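Alcohol dehydrogenase IV (PDB 3IV7) probably acts as an NAD-linked oxidoreductase of the iron-containing alcohol dehydrogenase family, perhaps reducing maleylacetate. Local coordinates at residues P14-F19 with K29-R34; N186-N191 with F233-S238; G239-I244 with T262-V267. All blocks are in the same frame, centred on the assembly; numbering follows the deposited sequence.

Interaction 1: P14-F19 with K29-R34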
loop_
_atom_site.group_PDB
_atom_site.type_symbol
_atom_site.label_atom_id
_atom_site.label_comp_id
_atom_site.label_asym_id
_atom_site.label_seq_id
_atom_site.Cartn_x
_atom_site.Cartn_y
_atom_site.Cartn_z
ATOM N N PRO A 14 5.252 -6.231 -4.611
ATOM C CA PRO A 14 6.388 -6.179 -3.671
ATOM C C PRO A 14 7.392 -5.093 -4.051
ATOM O O PRO A 14 7.778 -4.988 -5.197
ATOM C CB PRO A 14 7.019 -7.565 -3.790
ATOM C CG PRO A 14 6.625 -8.051 -5.203
ATOM C CD PRO A 14 5.305 -7.403 -5.518
ATOM N N GLN A 15 7.757 -4.262 -3.098
ATOM C CA GLN A 15 8.741 -3.239 -3.340
ATOM C C GLN A 15 9.303 -2.663 -2.058
ATOM O O GLN A 15 8.605 -2.528 -1.063
ATOM C CB GLN A 15 8.138 -2.107 -4.180
ATOM C CG GLN A 15 9.175 -1.338 -4.980
ATOM C CD GLN A 15 8.546 -0.441 -6.036
ATOM O OE1 GLN A 15 7.567 0.265 -5.765
ATOM N NE2 GLN A 15 9.108 -0.459 -7.246
ATOM N N LYS A 16 10.591 -2.348 -2.090
ATOM C CA LYS A 16 11.233 -1.596 -1.039
ATOM C C LYS A 16 11.479 -0.184 -1.558
ATOM O O LYS A 16 11.911 0.006 -2.710
ATOM C CB LYS A 16 12.558 -2.228 -0.631
ATOM C CG LYS A 16 13.360 -1.413 0.384
ATOM C CD LYS A 16 14.776 -2.045 0.665
ATOM C CE LYS A 16 14.697 -3.276 1.558
ATOM N NZ LYS A 16 14.152 -2.944 2.946
ATOM N N VAL A 17 11.223 0.792 -0.709
ATOM C CA VAL A 17 11.451 2.177 -1.016
ATOM C C VAL A 17 12.311 2.764 0.048
ATOM O O VAL A 17 12.000 2.646 1.255
ATOM C CB VAL A 17 10.116 2.944 -1.032
ATOM C CG1 VAL A 17 10.334 4.409 -1.479
ATOM C CG2 VAL A 17 9.145 2.241 -1.925
HETATM N N MSE A 18 13.447 3.315 -0.347
HETATM C CA MSE A 18 14.340 3.976 0.597
HETATM C C MSE A 18 14.348 5.455 0.233
HETATM O O MSE A 18 14.538 5.808 -0.934
HETATM C CB MSE A 18 15.729 3.391 0.504
HETATM C CG MSE A 18 15.761 1.876 0.682
HETATM SE SE MSE A 18 17.453 1.073 0.092
HETATM C CE MSE A 18 18.364 1.057 1.746
ATOM N N PHE A 19 14.155 6.311 1.226
ATOM C CA PHE A 19 13.898 7.700 0.977
ATOM C C PHE A 19 14.785 8.540 1.849
ATOM O O PHE A 19 14.866 8.319 3.064
ATOM C CB PHE A 19 12.414 8.001 1.284
ATOM C CG PHE A 19 11.907 9.267 0.687
ATOM C CD1 PHE A 19 12.273 10.498 1.211
ATOM C CD2 PHE A 19 11.078 9.238 -0.422
ATOM C CE1 PHE A 19 11.810 11.682 0.637
ATOM C CE2 PHE A 19 10.623 10.410 -1.010
ATOM C CZ PHE A 19 10.983 11.632 -0.484
ATOM N N LYS A 29 24.747 1.405 -1.569
ATOM C CA LYS A 29 25.728 0.510 -0.963
ATOM C C LYS A 29 25.008 -0.581 -0.146
ATOM O O LYS A 29 25.232 -1.757 -0.339
ATOM C CB LYS A 29 26.713 1.296 -0.058
ATOM C CG LYS A 29 27.662 0.387 0.801
ATOM C CD LYS A 29 28.869 1.168 1.346
ATOM C CE LYS A 29 29.937 0.239 1.972
ATOM N NZ LYS A 29 29.460 -0.407 3.247
ATOM N N GLN A 30 24.130 -0.148 0.746
ATOM C CA GLN A 30 23.361 -1.041 1.603
ATOM C C GLN A 30 22.604 -2.063 0.775
ATOM O O GLN A 30 22.624 -3.268 1.065
ATOM C CB GLN A 30 22.408 -0.193 2.440
ATOM C CG GLN A 30 21.661 -0.897 3.519
ATOM C CD GLN A 30 20.692 0.036 4.241
ATOM O OE1 GLN A 30 20.948 1.235 4.360
ATOM N NE2 GLN A 30 19.559 -0.513 4.706
ATOM N N GLU A 31 21.987 -1.599 -0.307
ATOM C CA GLU A 31 21.176 -2.468 -1.159
ATOM C C GLU A 31 22.027 -3.510 -1.911
ATOM O O GLU A 31 21.666 -4.691 -1.975
ATOM C CB GLU A 31 20.341 -1.593 -2.125
ATOM C CG GLU A 31 19.450 -2.290 -2.995
ATOM C CD GLU A 31 18.291 -2.962 -2.278
ATOM O OE1 GLU A 31 18.092 -2.758 -1.083
ATOM O OE2 GLU A 31 17.607 -3.724 -2.931
ATOM N N VAL A 32 23.174 -3.087 -2.435
ATOM C CA VAL A 32 24.060 -3.989 -3.138
ATOM C C VAL A 32 24.679 -5.043 -2.194
ATOM O O VAL A 32 24.867 -6.236 -2.567
ATOM C CB VAL A 32 25.197 -3.216 -3.809
ATOM C CG1 VAL A 32 26.259 -4.170 -4.318
ATOM C CG2 VAL A 32 24.651 -2.340 -4.936
ATOM N N GLU A 33 25.022 -4.603 -0.997
ATOM C CA GLU A 33 25.616 -5.489 -0.019
ATOM C C GLU A 33 24.596 -6.498 0.504
ATOM O O GLU A 33 24.906 -7.663 0.613
ATOM C CB GLU A 33 26.269 -4.693 1.108
ATOM C CG GLU A 33 27.534 -3.991 0.629
ATOM C CD GLU A 33 28.379 -3.452 1.721
ATOM O OE1 GLU A 33 27.837 -3.013 2.749
ATOM O OE2 GLU A 33 29.610 -3.448 1.538
ATOM N N ARG A 34 23.362 -6.042 0.748
ATOM C CA ARG A 34 22.283 -6.918 1.193
ATOM C C ARG A 34 22.015 -8.025 0.129
ATOM O O ARG A 34 21.772 -9.180 0.467
ATOM C CB ARG A 34 21.038 -6.082 1.447
ATOM C CG ARG A 34 19.777 -6.873 1.767
ATOM C CD ARG A 34 18.595 -5.937 1.989
ATOM N NE ARG A 34 17.996 -5.446 0.741
ATOM C CZ ARG A 34 17.015 -6.064 0.062
ATOM N NH1 ARG A 34 16.528 -7.230 0.482
ATOM N NH2 ARG A 34 16.524 -5.514 -1.061
#
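Glu-31 OE1, lying against Lys-16 and Met-18 of the facing strand, takes two N-H groups from Arg-34: NE at 3.2 Å from OE1, and NH2 as well. Strand 7-20, an outermost strand of the chain's parallel sheet, is followed directly by helix 24-35. Arg-34 approaches side-on, and its NH2 also reaches Glu-31 OE2 at 2.8 Å. The carboxylate can meet it because the Glu-31 chain, CG anti to the backbone N, bends at chi2 (68°). OE2 is held further by Thr-151 and Arg-35, which probably offsets much of the cost of burying this acid.

The aliphatic part of Lys-16 slides past this ion pair in the opposite direction. Its CD lies 3.8 Å from Glu-31 OE1, and its CE sits over one guanidinium face of Arg-34, toward the rim and 3.9 Å from NH2. The ammonium goes elsewhere, to Asp-11 of the second subunit, whose strand pairs antiparallel with this one and carries the sheet across the interface. Two residues further along the strand is Met-18, built as selenomethionine. Its SE passes Glu-31 OE1, and its methyl CE ends against the Gln-30 amide, 3.6 Å from NE2.

Interaction 2: N186-N191 with F233-S238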
loop_
_atom_site.group_PDB
_atom_site.type_symbol
_atom_site.label_atom_id
_atom_site.label_comp_id
_atom_site.label_asym_id
_atom_site.label_seq_id
_atom_site.Cartn_x
_atom_site.Cartn_y
_atom_site.Cartn_z
ATOM N N ASN A 186 -9.595 -0.710 -12.871
ATOM C CA ASN A 186 -9.544 -1.539 -11.651
ATOM C C ASN A 186 -9.392 -0.687 -10.401
ATOM O O ASN A 186 -8.693 -1.054 -9.478
ATOM C CB ASN A 186 -8.418 -2.557 -11.744
ATOM C CG ASN A 186 -8.523 -3.432 -13.000
ATOM O OD1 ASN A 186 -7.690 -3.342 -13.903
ATOM N ND2 ASN A 186 -9.569 -4.228 -13.078
ATOM N N ALA A 187 -10.049 0.467 -10.405
ATOM C CA ALA A 187 -10.115 1.307 -9.251
ATOM C C ALA A 187 -10.625 0.462 -8.083
ATOM O O ALA A 187 -11.555 -0.341 -8.240
ATOM C CB ALA A 187 -11.098 2.517 -9.514
ATOM N N ASP A 188 -10.032 0.647 -6.915
ATOM C CA ASP A 188 -10.532 -0.030 -5.679
ATOM C C ASP A 188 -10.219 0.896 -4.486
ATOM O O ASP A 188 -9.618 1.936 -4.684
ATOM C CB ASP A 188 -9.930 -1.448 -5.537
ATOM C CG ASP A 188 -8.415 -1.439 -5.237
ATOM O OD1 ASP A 188 -7.961 -0.587 -4.422
ATOM O OD2 ASP A 188 -7.693 -2.338 -5.783
ATOM N N PRO A 189 -10.659 0.536 -3.262
ATOM C CA PRO A 189 -10.492 1.474 -2.153
ATOM C C PRO A 189 -9.072 1.741 -1.741
ATOM O O PRO A 189 -8.796 2.814 -1.175
ATOM C CB PRO A 189 -11.273 0.808 -0.986
ATOM C CG PRO A 189 -12.275 -0.053 -1.643
ATOM C CD PRO A 189 -11.645 -0.529 -2.942
ATOM N N ILE A 190 -8.171 0.790 -2.012
ATOM C CA ILE A 190 -6.769 0.914 -1.632
ATOM C C ILE A 190 -6.034 1.804 -2.622
ATOM O O ILE A 190 -5.380 2.764 -2.215
ATOM C CB ILE A 190 -6.087 -0.450 -1.533
ATOM C CG1 ILE A 190 -6.771 -1.271 -0.439
ATOM C CG2 ILE A 190 -4.547 -0.267 -1.226
ATOM C CD1 ILE A 190 -6.563 -2.741 -0.522
ATOM N N ASN A 191 -6.109 1.493 -3.928
ATOM C CA ASN A 191 -5.471 2.379 -4.884
ATOM C C ASN A 191 -6.104 3.803 -4.845
ATOM O O ASN A 191 -5.431 4.787 -5.132
ATOM C CB ASN A 191 -5.373 1.790 -6.304
ATOM C CG ASN A 191 -6.720 1.375 -6.898
ATOM O OD1 ASN A 191 -7.664 2.150 -6.921
ATOM N ND2 ASN A 191 -6.753 0.175 -7.510
ATOM N N PHE A 233 -1.708 3.856 -9.674
ATOM C CA PHE A 233 -1.889 3.640 -11.095
ATOM C C PHE A 233 -1.526 2.207 -11.534
ATOM O O PHE A 233 -2.233 1.614 -12.306
ATOM C CB PHE A 233 -1.041 4.678 -11.847
ATOM C CG PHE A 233 -0.901 4.413 -13.286
ATOM C CD1 PHE A 233 -1.955 4.602 -14.137
ATOM C CD2 PHE A 233 0.346 4.121 -13.828
ATOM C CE1 PHE A 233 -1.808 4.394 -15.503
ATOM C CE2 PHE A 233 0.488 3.930 -15.170
ATOM C CZ PHE A 233 -0.600 4.063 -16.005
ATOM N N ALA A 234 -0.451 1.663 -10.982
ATOM C CA ALA A 234 -0.059 0.271 -11.263
ATOM C C ALA A 234 -1.209 -0.673 -10.913
ATOM O O ALA A 234 -1.471 -1.648 -11.621
ATOM C CB ALA A 234 1.219 -0.095 -10.467
ATOM N N SER A 235 -1.948 -0.323 -9.865
ATOM C CA SER A 235 -3.100 -1.092 -9.448
ATOM C C SER A 235 -4.372 -0.761 -10.243
ATOM O O SER A 235 -5.085 -1.663 -10.671
ATOM C CB SER A 235 -3.382 -0.879 -7.958
ATOM O OG SER A 235 -4.627 -1.493 -7.578
ATOM N N ALA A 236 -4.699 0.531 -10.378
ATOM C CA ALA A 236 -6.013 0.920 -10.951
ATOM C C ALA A 236 -6.090 0.735 -12.485
ATOM O O ALA A 236 -7.169 0.623 -13.042
ATOM C CB ALA A 236 -6.366 2.336 -10.575
ATOM N N GLY A 237 -4.941 0.675 -13.129
ATOM C CA GLY A 237 -4.874 0.557 -14.568
ATOM C C GLY A 237 -5.091 1.899 -15.253
ATOM O O GLY A 237 -5.504 2.883 -14.615
ATOM N N SER A 238 -4.867 1.905 -16.576
ATOM C CA SER A 238 -5.045 3.098 -17.420
ATOM C C SER A 238 -6.464 3.443 -17.695
ATOM O O SER A 238 -7.216 2.644 -18.283
ATOM C CB SER A 238 -4.329 2.915 -18.750
ATOM O OG SER A 238 -2.945 2.862 -18.551
HETATM O O HOH W 1 -4.668 -2.756 -13.356
#
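Asn-191 reaches across to Ser-235 with a nearly straight bond: ND2 donates to Ser-235 OG at 2.7 Å, with an N-H...O angle of 174° and the hydroxyl oxygen in the plane of the amide. Asn-191 ND2 also donates to Asn-186 O, at 3.0 Å and again close to the amide plane. With both partners near that plane, the rotation of the amide is fixed. Ser-235 OG stands anti to its backbone N (chi1 172°), which turns it toward the asparagine. Around these polar groups the packing is close: Asn-191 CB lies 3.7 Å from Ser-235 CB, and the methyl CB of Ala-236 rests against the amide carbon of Asn-191.

The oxygen of that amide closes a capping box at the start of helix 189-211. Asp-188, the N-cap, accepts from Asn-191 N through OD1 at 2.8 Å, while Asn-191 OD1 accepts in return from Asp-188 N, also at 2.8 Å. Asp-188 OD2 turns to His-10 on strand 7-20. Asn-191 thus completes the capping box of its own helix and also binds the last turn of helix 216-236, which Gly-237 leaves with positive phi.

Toward Asn-186 the contact opens to solvent. Its backbone N still donates to Ala-236 O, 2.8 Å away, using a carbonyl at the helix end. The side chain, however, meets the other segment directly through little more than CB, 3.6 Å from Ser-235 O. Beyond CB a water fills in, donating to both Asn-186 OD1 and Ser-235 O, the latter at 2.9 Å.

Interaction 3: G239-I244 with T262-V267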
loop_
_atom_site.group_PDB
_atom_site.type_symbol
_atom_site.label_atom_id
_atom_site.label_comp_id
_atom_site.label_asym_id
_atom_site.label_seq_id
_atom_site.Cartn_x
_atom_site.Cartn_y
_atom_site.Cartn_z
ATOM N N GLY A 239 -6.833 4.670 -17.328
ATOM C CA GLY A 239 -8.145 5.195 -17.587
ATOM C C GLY A 239 -8.095 6.059 -18.848
ATOM O O GLY A 239 -7.097 6.036 -19.578
ATOM N N LEU A 240 -9.164 6.817 -19.087
ATOM C CA LEU A 240 -9.273 7.695 -20.284
ATOM C C LEU A 240 -8.037 8.584 -20.511
ATOM O O LEU A 240 -7.530 8.667 -21.633
ATOM C CB LEU A 240 -10.518 8.577 -20.177
ATOM C CG LEU A 240 -10.808 9.590 -21.318
ATOM C CD1 LEU A 240 -10.994 8.887 -22.661
ATOM C CD2 LEU A 240 -12.019 10.431 -20.990
ATOM N N HIS A 241 -7.573 9.262 -19.456
ATOM C CA HIS A 241 -6.444 10.178 -19.577
ATOM C C HIS A 241 -5.250 9.500 -20.154
ATOM O O HIS A 241 -4.647 10.007 -21.096
ATOM C CB HIS A 241 -6.055 10.801 -18.232
ATOM C CG HIS A 241 -4.748 11.518 -18.267
ATOM N ND1 HIS A 241 -4.648 12.863 -18.527
ATOM C CD2 HIS A 241 -3.477 11.071 -18.094
ATOM C CE1 HIS A 241 -3.375 13.216 -18.512
ATOM N NE2 HIS A 241 -2.646 12.147 -18.254
ATOM N N HIS A 242 -4.898 8.344 -19.602
ATOM C CA HIS A 242 -3.709 7.637 -20.041
ATOM C C HIS A 242 -3.855 7.099 -21.440
ATOM O O HIS A 242 -2.887 7.064 -22.180
ATOM C CB HIS A 242 -3.330 6.516 -19.044
ATOM C CG HIS A 242 -2.884 7.034 -17.723
ATOM N ND1 HIS A 242 -3.769 7.436 -16.748
ATOM C CD2 HIS A 242 -1.642 7.288 -17.238
ATOM C CE1 HIS A 242 -3.087 7.895 -15.710
ATOM N NE2 HIS A 242 -1.798 7.808 -15.980
ATOM N N LYS A 243 -5.046 6.651 -21.800
ATOM C CA LYS A 243 -5.271 6.151 -23.167
ATOM C C LYS A 243 -5.056 7.296 -24.175
ATOM O O LYS A 243 -4.378 7.122 -25.165
ATOM C CB LYS A 243 -6.670 5.575 -23.318
ATOM C CG LYS A 243 -6.970 4.313 -22.494
ATOM C CD LYS A 243 -5.888 3.257 -22.628
ATOM C CE LYS A 243 -6.254 1.989 -21.849
ATOM N NZ LYS A 243 -5.275 0.911 -22.112
ATOM N N ILE A 244 -5.619 8.475 -23.881
ATOM C CA ILE A 244 -5.424 9.651 -24.722
ATOM C C ILE A 244 -3.924 9.978 -24.835
ATOM O O ILE A 244 -3.378 10.087 -25.947
ATOM C CB ILE A 244 -6.148 10.867 -24.154
ATOM C CG1 ILE A 244 -7.663 10.710 -24.296
ATOM C CG2 ILE A 244 -5.669 12.133 -24.851
ATOM C CD1 ILE A 244 -8.461 11.757 -23.559
ATOM N N THR A 262 -1.120 18.824 -19.825
ATOM C CA THR A 262 -2.127 19.548 -20.586
ATOM C C THR A 262 -3.471 18.833 -20.630
ATOM O O THR A 262 -4.508 19.449 -20.439
ATOM C CB THR A 262 -1.653 19.803 -22.018
ATOM O OG1 THR A 262 -0.427 20.542 -21.986
ATOM C CG2 THR A 262 -2.729 20.587 -22.835
ATOM N N VAL A 263 -3.439 17.530 -20.856
ATOM C CA VAL A 263 -4.661 16.753 -21.040
ATOM C C VAL A 263 -5.472 16.550 -19.742
ATOM O O VAL A 263 -6.721 16.546 -19.768
ATOM C CB VAL A 263 -4.336 15.394 -21.689
ATOM C CG1 VAL A 263 -5.535 14.470 -21.630
ATOM C CG2 VAL A 263 -3.882 15.610 -23.141
ATOM N N LEU A 264 -4.762 16.408 -18.615
ATOM C CA LEU A 264 -5.378 16.103 -17.319
ATOM C C LEU A 264 -6.608 16.937 -16.945
ATOM O O LEU A 264 -7.658 16.378 -16.649
ATOM C CB LEU A 264 -4.326 16.168 -16.209
ATOM C CG LEU A 264 -4.843 15.970 -14.766
ATOM C CD1 LEU A 264 -5.593 14.644 -14.610
ATOM C CD2 LEU A 264 -3.673 16.079 -13.761
ATOM N N PRO A 265 -6.494 18.279 -16.959
ATOM C CA PRO A 265 -7.679 19.044 -16.546
ATOM C C PRO A 265 -8.904 18.822 -17.415
ATOM O O PRO A 265 -10.033 18.950 -16.935
ATOM C CB PRO A 265 -7.217 20.478 -16.661
ATOM C CG PRO A 265 -6.021 20.410 -17.669
ATOM C CD PRO A 265 -5.369 19.156 -17.343
ATOM N N TYR A 266 -8.688 18.514 -18.687
ATOM C CA TYR A 266 -9.794 18.258 -19.632
ATOM C C TYR A 266 -10.466 16.905 -19.344
ATOM O O TYR A 266 -11.697 16.797 -19.369
ATOM C CB TYR A 266 -9.293 18.384 -21.112
ATOM C CG TYR A 266 -8.807 19.778 -21.363
ATOM C CD1 TYR A 266 -9.716 20.821 -21.542
ATOM C CD2 TYR A 266 -7.474 20.094 -21.231
ATOM C CE1 TYR A 266 -9.305 22.105 -21.619
ATOM C CE2 TYR A 266 -7.043 21.373 -21.343
ATOM C CZ TYR A 266 -7.967 22.392 -21.528
ATOM O OH TYR A 266 -7.543 23.698 -21.637
ATOM N N VAL A 267 -9.673 15.902 -18.982
ATOM C CA VAL A 267 -10.252 14.594 -18.608
ATOM C C VAL A 267 -10.948 14.720 -17.267
ATOM O O VAL A 267 -12.027 14.170 -17.073
ATOM C CB VAL A 267 -9.241 13.507 -18.570
ATOM C CG1 VAL A 267 -9.906 12.200 -18.130
ATOM C CG2 VAL A 267 -8.558 13.356 -19.963
#
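Two neighbouring helices of the C-terminal, all-helical half of the fold of the iron-containing alcohol dehydrogenase family, 240-250 and 256-271, meet here in an inclined, broadly antiparallel pair, their local axes 9.7 Å apart at 142°. His-241 fills the middle. With CG anti to the backbone N (chi1 168°), its ring is carried over to the facing helix and turns an edge to the backbone: CE1 lies 3.5 Å from Leu-264 N, nearly in the ring plane. This is van der Waals contact; the polar partner of the ring is His-260, bound at NE2. Val-263 CG1 approaches the same ring obliquely, 3.6 Å from ND1.

Beside the histidine the contact is made by methyl groups. Val-267 CG2 lies 3.8 Å from His-241 CA and meets Ile-244 CD1 tip to tip at 3.9 Å. Val-267 CG1 touches Leu-240 CD2, and the Ile-244 and Val-263 side chains cross at an oblique angle, CG2 of Ile-244 lying 4.0 Å from CG1 of Val-263. Helix 256-271 is kinked at Pro-265, whose side chain packs on helix 291-301. Helix 164-181 packs on His-241 and Leu-264, and helix 339-351 packs on Ile-244 through Leu-342 and Leu-346.

Interaction 3 is wholly buried and made of apolar side chains and a histidine ring edge set against backbone, whereas interactions 1 and 2 are partly buried and combine buried polar groups, such as Glu-31 and Asn-191, with exposed ones. Interaction 1 belongs to the sheet-bearing N-terminal half and relies on an ion pair within one helix, with a lysine sliding past it; interaction 2 ties two helix ends together with neutral amide, hydroxyl and backbone groups. Both of these touch the second subunit, and interaction 3 does not. Interactions 2 and 3 adjoin, since helix 216-236 leads straight into helix 240-250 and Phe-233 stacks on His-242. Interactions 1 and 3 lie on opposite sides of the chain's centre.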